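Local coordinates for glycosyl hydrolase, family 31/fibronectin type III domain protein (Clostridium perfringens, PDB 4UAP) that binds N-acetylgalactosamine through a calcium-containing family 32 carbohydrate-binding module of a family 31 glycoside hydrolase, at residues S12-S17 against L53-T58; F101-K106 against K121-I126; I128-S133 against N138-N143. One frame throughout, in Å; residues are numbered along the deposited sequence.

Contact 1 of 3, residues S12-S17 against L53-T58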
# COMPACT_ATOMS: atom_id res chain seq x y z
N SER A 12 -2.40 -12.28 -3.96
CA SER A 12 -1.06 -12.66 -3.55
C SER A 12 -0.27 -13.32 -4.68
O SER A 12 0.95 -13.44 -4.60
CB SER A 12 -1.14 -13.60 -2.33
OG SER A 12 -1.88 -14.76 -2.64
N SER A 13 -0.95 -13.73 -5.75
CA SER A 13 -0.21 -14.37 -6.84
C SER A 13 0.61 -13.32 -7.60
O SER A 13 1.44 -13.68 -8.44
CB SER A 13 -1.15 -15.12 -7.79
OG SER A 13 -1.89 -14.24 -8.62
N GLN A 14 0.41 -12.04 -7.30
CA GLN A 14 1.18 -10.95 -7.93
C GLN A 14 2.49 -10.64 -7.21
O GLN A 14 3.30 -9.86 -7.70
CB GLN A 14 0.36 -9.66 -7.99
CG GLN A 14 -0.98 -9.79 -8.66
CD GLN A 14 -0.85 -10.20 -10.09
OE1 GLN A 14 -0.39 -9.44 -10.94
NE2 GLN A 14 -1.26 -11.43 -10.38
N LEU A 15 2.68 -11.25 -6.05
CA LEU A 15 3.69 -10.77 -5.11
C LEU A 15 4.85 -11.72 -4.99
O LEU A 15 4.71 -12.93 -5.20
CB LEU A 15 3.06 -10.55 -3.73
CG LEU A 15 1.85 -9.62 -3.73
CD1 LEU A 15 1.31 -9.46 -2.30
CD2 LEU A 15 2.23 -8.28 -4.34
N GLN A 16 6.00 -11.16 -4.63
CA GLN A 16 7.21 -11.95 -4.46
C GLN A 16 7.10 -12.83 -3.22
O GLN A 16 6.61 -12.39 -2.18
CB GLN A 16 8.43 -11.03 -4.34
CG GLN A 16 9.75 -11.76 -4.09
CD GLN A 16 10.11 -12.70 -5.23
OE1 GLN A 16 9.72 -12.49 -6.38
NE2 GLN A 16 10.85 -13.76 -4.90
N SER A 17 7.56 -14.07 -3.34
CA SER A 17 7.52 -15.01 -2.23
C SER A 17 8.16 -14.42 -0.97
O SER A 17 9.26 -13.89 -1.01
CB SER A 17 8.24 -16.31 -2.62
OG SER A 17 8.23 -17.23 -1.55
N LEU A 53 0.72 -3.90 -12.33
CA LEU A 53 -0.09 -2.80 -11.83
C LEU A 53 -1.21 -2.61 -12.85
O LEU A 53 -1.03 -2.92 -14.02
CB LEU A 53 0.74 -1.54 -11.67
CG LEU A 53 1.94 -1.71 -10.73
CD1 LEU A 53 2.70 -0.40 -10.59
CD2 LEU A 53 1.44 -2.20 -9.37
N PRO A 54 -2.37 -2.10 -12.41
CA PRO A 54 -2.67 -1.65 -11.05
C PRO A 54 -2.79 -2.81 -10.06
O PRO A 54 -3.28 -3.88 -10.40
CB PRO A 54 -4.01 -0.92 -11.20
CG PRO A 54 -4.67 -1.64 -12.36
CD PRO A 54 -3.53 -1.94 -13.31
N PHE A 55 -2.35 -2.58 -8.83
CA PHE A 55 -2.46 -3.61 -7.79
C PHE A 55 -3.34 -3.11 -6.65
O PHE A 55 -3.06 -2.09 -6.02
CB PHE A 55 -1.08 -4.03 -7.27
CG PHE A 55 -1.15 -5.12 -6.25
CD1 PHE A 55 -1.48 -6.41 -6.63
CD2 PHE A 55 -0.90 -4.85 -4.91
CE1 PHE A 55 -1.56 -7.43 -5.70
CE2 PHE A 55 -0.99 -5.86 -3.96
CZ PHE A 55 -1.32 -7.16 -4.36
N GLU A 56 -4.40 -3.85 -6.38
CA GLU A 56 -5.42 -3.46 -5.42
C GLU A 56 -5.21 -4.15 -4.08
O GLU A 56 -5.07 -5.37 -4.00
CB GLU A 56 -6.80 -3.80 -5.99
CG GLU A 56 -7.98 -3.41 -5.16
CD GLU A 56 -9.28 -3.91 -5.79
OE1 GLU A 56 -9.67 -5.06 -5.49
OE2 GLU A 56 -9.87 -3.17 -6.61
N MET A 57 -5.17 -3.34 -3.02
CA MET A 57 -4.97 -3.82 -1.66
C MET A 57 -6.21 -3.44 -0.83
O MET A 57 -6.54 -2.25 -0.73
CB MET A 57 -3.70 -3.22 -1.04
CG MET A 57 -2.38 -3.67 -1.70
SD MET A 57 -0.99 -2.50 -1.45
CE MET A 57 -1.39 -1.25 -2.67
N THR A 58 -6.88 -4.43 -0.25
CA THR A 58 -8.11 -4.18 0.49
C THR A 58 -7.88 -4.31 1.99
O THR A 58 -7.32 -5.30 2.46
CB THR A 58 -9.21 -5.15 0.07
OG1 THR A 58 -9.49 -4.96 -1.32
CG2 THR A 58 -10.50 -4.92 0.90
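The ring of Phe55 is met by two consecutive residues of the 12-17 loop, both coming in obliquely. Gln14 approaches with the aliphatic root of its side chain, CB lying 3.7 Å from Phe55 CE1 and CG 3.8 Å from the same atom. Leu15 takes the far end of the ring: its CD2 methyl is 3.7 Å from Phe55 CZ, and a CD2-to-centroid distance of 4.2 Å, 29° off the ring normal, identifies an off-centre CH-pi contact. The Leu15 and Phe55 side chains cross at about a right angle, whereas Gln14 and Phe55 run past each other in opposite senses, with amide and ring planes 20° apart. Phe55 reaches the loop because its CG is anti to the backbone N (chi1 -178°). In the beta-sandwich of this module, the contact lays a short 3-10 turn, residues 12-14, against the start of strand 55-61. Leu15 N closes that turn on Ser12 O at 3.1 Å. Gln14 bends at chi2, and its amide turns off the ring; OE1 accepts from the backbone N of Thr52, while NE2 makes a weak bond to Ser13 OG. Further out, Met37 touches both Leu15 and Phe55.

Contact 2 of 3, residues F101-K106 against K121-I126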
# COMPACT_ATOMS: atom_id res chain seq x y z
N PHE A 101 -16.84 5.98 -1.09
CA PHE A 101 -16.28 7.32 -1.00
C PHE A 101 -14.94 7.42 -1.71
O PHE A 101 -13.97 6.78 -1.31
CB PHE A 101 -16.11 7.74 0.47
CG PHE A 101 -17.39 7.72 1.24
CD1 PHE A 101 -18.19 8.85 1.30
CD2 PHE A 101 -17.81 6.56 1.87
CE1 PHE A 101 -19.39 8.82 1.99
CE2 PHE A 101 -19.01 6.53 2.56
CZ PHE A 101 -19.80 7.66 2.62
N ASP A 102 -14.90 8.22 -2.77
CA ASP A 102 -13.67 8.44 -3.52
C ASP A 102 -12.69 9.24 -2.66
O ASP A 102 -12.97 10.38 -2.29
CB ASP A 102 -13.98 9.18 -4.83
CG ASP A 102 -12.77 9.29 -5.75
OD1 ASP A 102 -11.64 8.97 -5.32
OD2 ASP A 102 -12.96 9.71 -6.91
N LEU A 103 -11.54 8.65 -2.32
CA LEU A 103 -10.57 9.37 -1.50
C LEU A 103 -9.51 10.05 -2.36
O LEU A 103 -8.62 10.73 -1.85
CB LEU A 103 -9.90 8.42 -0.50
CG LEU A 103 -10.89 7.66 0.38
CD1 LEU A 103 -10.14 6.72 1.32
CD2 LEU A 103 -11.75 8.64 1.18
N GLY A 104 -9.58 9.84 -3.67
CA GLY A 104 -8.72 10.56 -4.58
C GLY A 104 -7.40 9.90 -4.88
O GLY A 104 -7.05 8.84 -4.34
N GLU A 105 -6.65 10.55 -5.75
CA GLU A 105 -5.42 9.99 -6.29
C GLU A 105 -4.26 10.87 -5.87
O GLU A 105 -4.40 12.09 -5.77
CB GLU A 105 -5.52 9.89 -7.81
CG GLU A 105 -4.20 9.72 -8.54
CD GLU A 105 -4.35 9.94 -10.05
OE1 GLU A 105 -5.21 9.28 -10.68
OE2 GLU A 105 -3.61 10.79 -10.61
N LYS A 106 -3.12 10.25 -5.59
CA LYS A 106 -1.91 11.01 -5.33
C LYS A 106 -0.87 10.58 -6.34
O LYS A 106 -0.64 9.39 -6.52
CB LYS A 106 -1.43 10.81 -3.89
CG LYS A 106 -2.34 11.51 -2.88
CD LYS A 106 -1.89 11.28 -1.44
CE LYS A 106 -3.03 11.61 -0.47
NZ LYS A 106 -3.53 13.00 -0.62
N LYS A 121 -13.32 10.71 8.96
CA LYS A 121 -14.33 9.99 8.20
C LYS A 121 -14.36 8.54 8.68
O LYS A 121 -13.35 8.00 9.13
CB LYS A 121 -14.07 10.07 6.70
CG LYS A 121 -14.45 11.42 6.08
CD LYS A 121 -13.98 11.52 4.63
CE LYS A 121 -14.00 12.96 4.13
N GLU A 122 -15.54 7.93 8.60
CA GLU A 122 -15.75 6.58 9.13
C GLU A 122 -15.83 5.56 8.01
O GLU A 122 -16.51 5.77 7.02
CB GLU A 122 -17.03 6.55 9.99
CG GLU A 122 -17.32 5.22 10.63
CD GLU A 122 -18.54 5.26 11.56
OE1 GLU A 122 -19.45 6.09 11.35
OE2 GLU A 122 -18.57 4.45 12.51
N PHE A 123 -15.13 4.44 8.17
CA PHE A 123 -15.09 3.42 7.12
C PHE A 123 -15.05 2.04 7.72
O PHE A 123 -14.46 1.86 8.78
CB PHE A 123 -13.85 3.58 6.23
CG PHE A 123 -13.72 4.91 5.59
CD1 PHE A 123 -14.49 5.24 4.50
CD2 PHE A 123 -12.82 5.84 6.09
CE1 PHE A 123 -14.37 6.48 3.90
CE2 PHE A 123 -12.68 7.07 5.49
CZ PHE A 123 -13.45 7.40 4.40
N ASP A 124 -15.63 1.06 7.04
CA ASP A 124 -15.36 -0.33 7.43
C ASP A 124 -14.40 -1.02 6.46
O ASP A 124 -13.90 -2.10 6.75
CB ASP A 124 -16.65 -1.12 7.52
CG ASP A 124 -17.61 -0.81 6.41
OD1 ASP A 124 -17.15 -0.66 5.26
OD2 ASP A 124 -18.84 -0.72 6.68
N LYS A 125 -14.13 -0.38 5.32
CA LYS A 125 -13.22 -0.92 4.31
C LYS A 125 -12.52 0.20 3.55
O LYS A 125 -13.13 1.22 3.23
CB LYS A 125 -13.98 -1.81 3.33
CG LYS A 125 -13.14 -2.32 2.19
CD LYS A 125 -14.01 -2.88 1.08
CE LYS A 125 -14.45 -4.29 1.36
NZ LYS A 125 -15.26 -4.79 0.21
N ILE A 126 -11.23 0.01 3.27
CA ILE A 126 -10.50 0.96 2.45
C ILE A 126 -9.74 0.17 1.40
O ILE A 126 -9.07 -0.82 1.71
CB ILE A 126 -9.55 1.83 3.30
CG1 ILE A 126 -10.37 2.85 4.10
CG2 ILE A 126 -8.54 2.55 2.41
CD1 ILE A 126 -9.56 3.75 4.98
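Residues 101-106 of strand 99-106 and the corner-turning segment 121-126 approach no closer than 9.1 Å between CA atoms, at Phe101 and Phe123, so side chains alone bridge them. This is packing between the two sheets of the beta-sandwich: 101-106 lies on an outermost strand of one sheet, and 121-123 pairs with strand 64-74 in the other before the chain turns at Asp124 and enters strand 125-133 of the first. Both segments carry a classic beta bulge, Leu103 and Gly104 facing Ala92, and Asp124 and Lys125 facing Tyr95. Phe123 supplies the ring on which the contact rests. Its CE1 edge meets Phe101, whose CD2 lies near the plane of the Phe123 ring at 4.0 Å from CE1; Phe101 CB is also 4.0 Å from that atom. The neighbouring ring atom, Phe123 CZ, receives the CD2 methyl of Leu103 at 3.8 Å. With CG anti to the carbonyl carbon (chi1 -57°), the Phe123 ring extends toward the opposing strand, and Leu118 touches both it and Leu103. The bulge at Leu103 is accompanied by an Asx turn: Gly104 N donates to Asp102 OD1 at 2.8 Å, meeting the oxygen from above the carboxylate plane, 36° out of it.

Contact 3 of 3, residues I128-S133 against N138-N143. With CA (calcium ion), chain D.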
# COMPACT_ATOMS: atom_id res chain seq x y z
N ILE A 128 -6.92 0.43 -1.47
CA ILE A 128 -5.81 1.24 -1.97
C ILE A 128 -5.24 0.61 -3.22
O ILE A 128 -4.87 -0.56 -3.21
CB ILE A 128 -4.70 1.39 -0.92
CG1 ILE A 128 -5.26 2.01 0.36
CG2 ILE A 128 -3.52 2.22 -1.50
CD1 ILE A 128 -4.32 2.00 1.52
N THR A 129 -5.18 1.36 -4.31
CA THR A 129 -4.68 0.80 -5.55
C THR A 129 -3.42 1.51 -6.00
O THR A 129 -3.45 2.71 -6.29
CB THR A 129 -5.74 0.87 -6.67
OG1 THR A 129 -6.96 0.30 -6.19
CG2 THR A 129 -5.27 0.08 -7.87
N ALA A 130 -2.32 0.77 -6.05
CA ALA A 130 -1.09 1.25 -6.66
C ALA A 130 -1.25 1.27 -8.18
O ALA A 130 -1.55 0.24 -8.79
CB ALA A 130 0.09 0.38 -6.24
N LEU A 131 -1.08 2.44 -8.79
CA LEU A 131 -1.34 2.62 -10.21
C LEU A 131 -0.06 2.65 -11.02
O LEU A 131 -0.04 2.22 -12.17
CB LEU A 131 -2.11 3.93 -10.46
CG LEU A 131 -3.44 4.05 -9.72
CD1 LEU A 131 -3.99 5.47 -9.90
CD2 LEU A 131 -4.41 3.01 -10.25
N ASP A 132 1.01 3.16 -10.43
CA ASP A 132 2.29 3.26 -11.11
C ASP A 132 3.43 3.16 -10.11
O ASP A 132 3.26 3.49 -8.92
CB ASP A 132 2.37 4.57 -11.89
CG ASP A 132 3.42 4.53 -12.98
OD1 ASP A 132 3.82 3.41 -13.39
OD2 ASP A 132 3.84 5.61 -13.45
N SER A 133 4.58 2.70 -10.58
CA SER A 133 5.81 2.75 -9.80
C SER A 133 6.83 3.63 -10.54
O SER A 133 6.55 4.12 -11.63
CB SER A 133 6.39 1.36 -9.58
OG SER A 133 7.01 0.89 -10.77
N ASN A 138 5.49 -3.72 -13.88
CA ASN A 138 5.70 -5.02 -13.25
C ASN A 138 6.50 -4.91 -11.95
O ASN A 138 6.99 -5.92 -11.44
CB ASN A 138 6.41 -5.99 -14.19
CG ASN A 138 5.64 -6.23 -15.48
OD1 ASN A 138 6.16 -6.01 -16.56
ND2 ASN A 138 4.39 -6.68 -15.36
N THR A 139 6.60 -3.71 -11.41
CA THR A 139 7.44 -3.47 -10.24
C THR A 139 6.73 -2.59 -9.21
O THR A 139 6.09 -1.60 -9.56
CB THR A 139 8.78 -2.81 -10.65
OG1 THR A 139 9.41 -3.60 -11.68
CG2 THR A 139 9.73 -2.70 -9.47
N LEU A 140 6.85 -2.96 -7.94
CA LEU A 140 6.24 -2.19 -6.85
C LEU A 140 6.81 -2.64 -5.52
O LEU A 140 6.89 -3.84 -5.26
CB LEU A 140 4.71 -2.37 -6.84
CG LEU A 140 3.99 -1.62 -5.72
CD1 LEU A 140 4.04 -0.11 -5.96
CD2 LEU A 140 2.56 -2.11 -5.56
N ALA A 141 7.18 -1.68 -4.68
CA ALA A 141 7.63 -1.98 -3.33
C ALA A 141 6.97 -1.03 -2.35
O ALA A 141 7.03 0.19 -2.51
CB ALA A 141 9.16 -1.88 -3.23
N ILE A 142 6.34 -1.58 -1.32
CA ILE A 142 5.74 -0.79 -0.25
C ILE A 142 6.22 -1.34 1.09
O ILE A 142 6.15 -2.55 1.32
CB ILE A 142 4.20 -0.82 -0.34
CG1 ILE A 142 3.73 -0.23 -1.67
CG2 ILE A 142 3.58 -0.08 0.85
CD1 ILE A 142 2.20 -0.39 -1.92
N ASN A 143 6.71 -0.47 1.97
CA ASN A 143 7.20 -0.90 3.28
C ASN A 143 6.10 -1.28 4.25
O ASN A 143 6.20 -2.25 4.98
CB ASN A 143 8.04 0.21 3.93
CG ASN A 143 9.21 0.63 3.08
OD1 ASN A 143 9.50 0.03 2.05
ND2 ASN A 143 9.91 1.68 3.53
CA CA D . 6.26 -3.83 6.65
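The methyl of Ala130 points at segment 138-143 and is met there, in the sandwich interior, by the forked end of Leu140. Leu140 CD2 comes to 3.6 Å from Ala130 CB and CD1 to 4.0 Å, so both branches touch it, CD2 more closely. The leucine extends to that methyl with CG anti to its backbone N (chi1 179°). At the other end of the contact a polar side chain meets the backbone: the Ser133 side chain sits beyond the oxygen of the Thr139 carbonyl, in close contact with it, OG 2.9 Å and CB 3.0 Å from Thr139 O. Ser133 OG is hydrogen-bonded to Asp136 O in the intervening turn, and Thr139 OG1 is tied to the same residue through Asp136 OD1. Four residues connect the 128-133 and 138-143 segments, and the connection passes between the two sheets: strand 125-133 belongs to one sheet of the beta-sandwich and strand 141-149 to the other, and a classic beta bulge at Leu131 and Asp132, facing Lys89, lies in the first strand shortly before the connection. The bound GalNAc lies about 5 Å from the side chain of Thr139, which also touches Ala85 of the sugar pocket. Along the same segment, Asn143 O binds the calcium ion at 2.3 Å as one of its ligands, with Lys23 O, Asp26 OD1, Thr28 O, Ser35 O and Glu144 OE2 among the others.

In the fold
The three contacts come in series along the chain, each closing before the next opens. Contacts 1 and 3 are near neighbours, with centres 8 Å apart: strands 55-61 and 125-133 pair in one sheet, and Phe55 N lies 2.9 Å from Ala130 O, a probable hydrogen bond. Contact 2 lies farther off, its centre about 20 Å from that of contact 1 and 18 Å from that of contact 3, yet it shares strand 125-133 with contact 3. That strand runs from the corner at contact 2 toward the sugar-binding end, where contact 3 lies beside the GalNAc pocket and its 138-143 segment leads on to the calcium site.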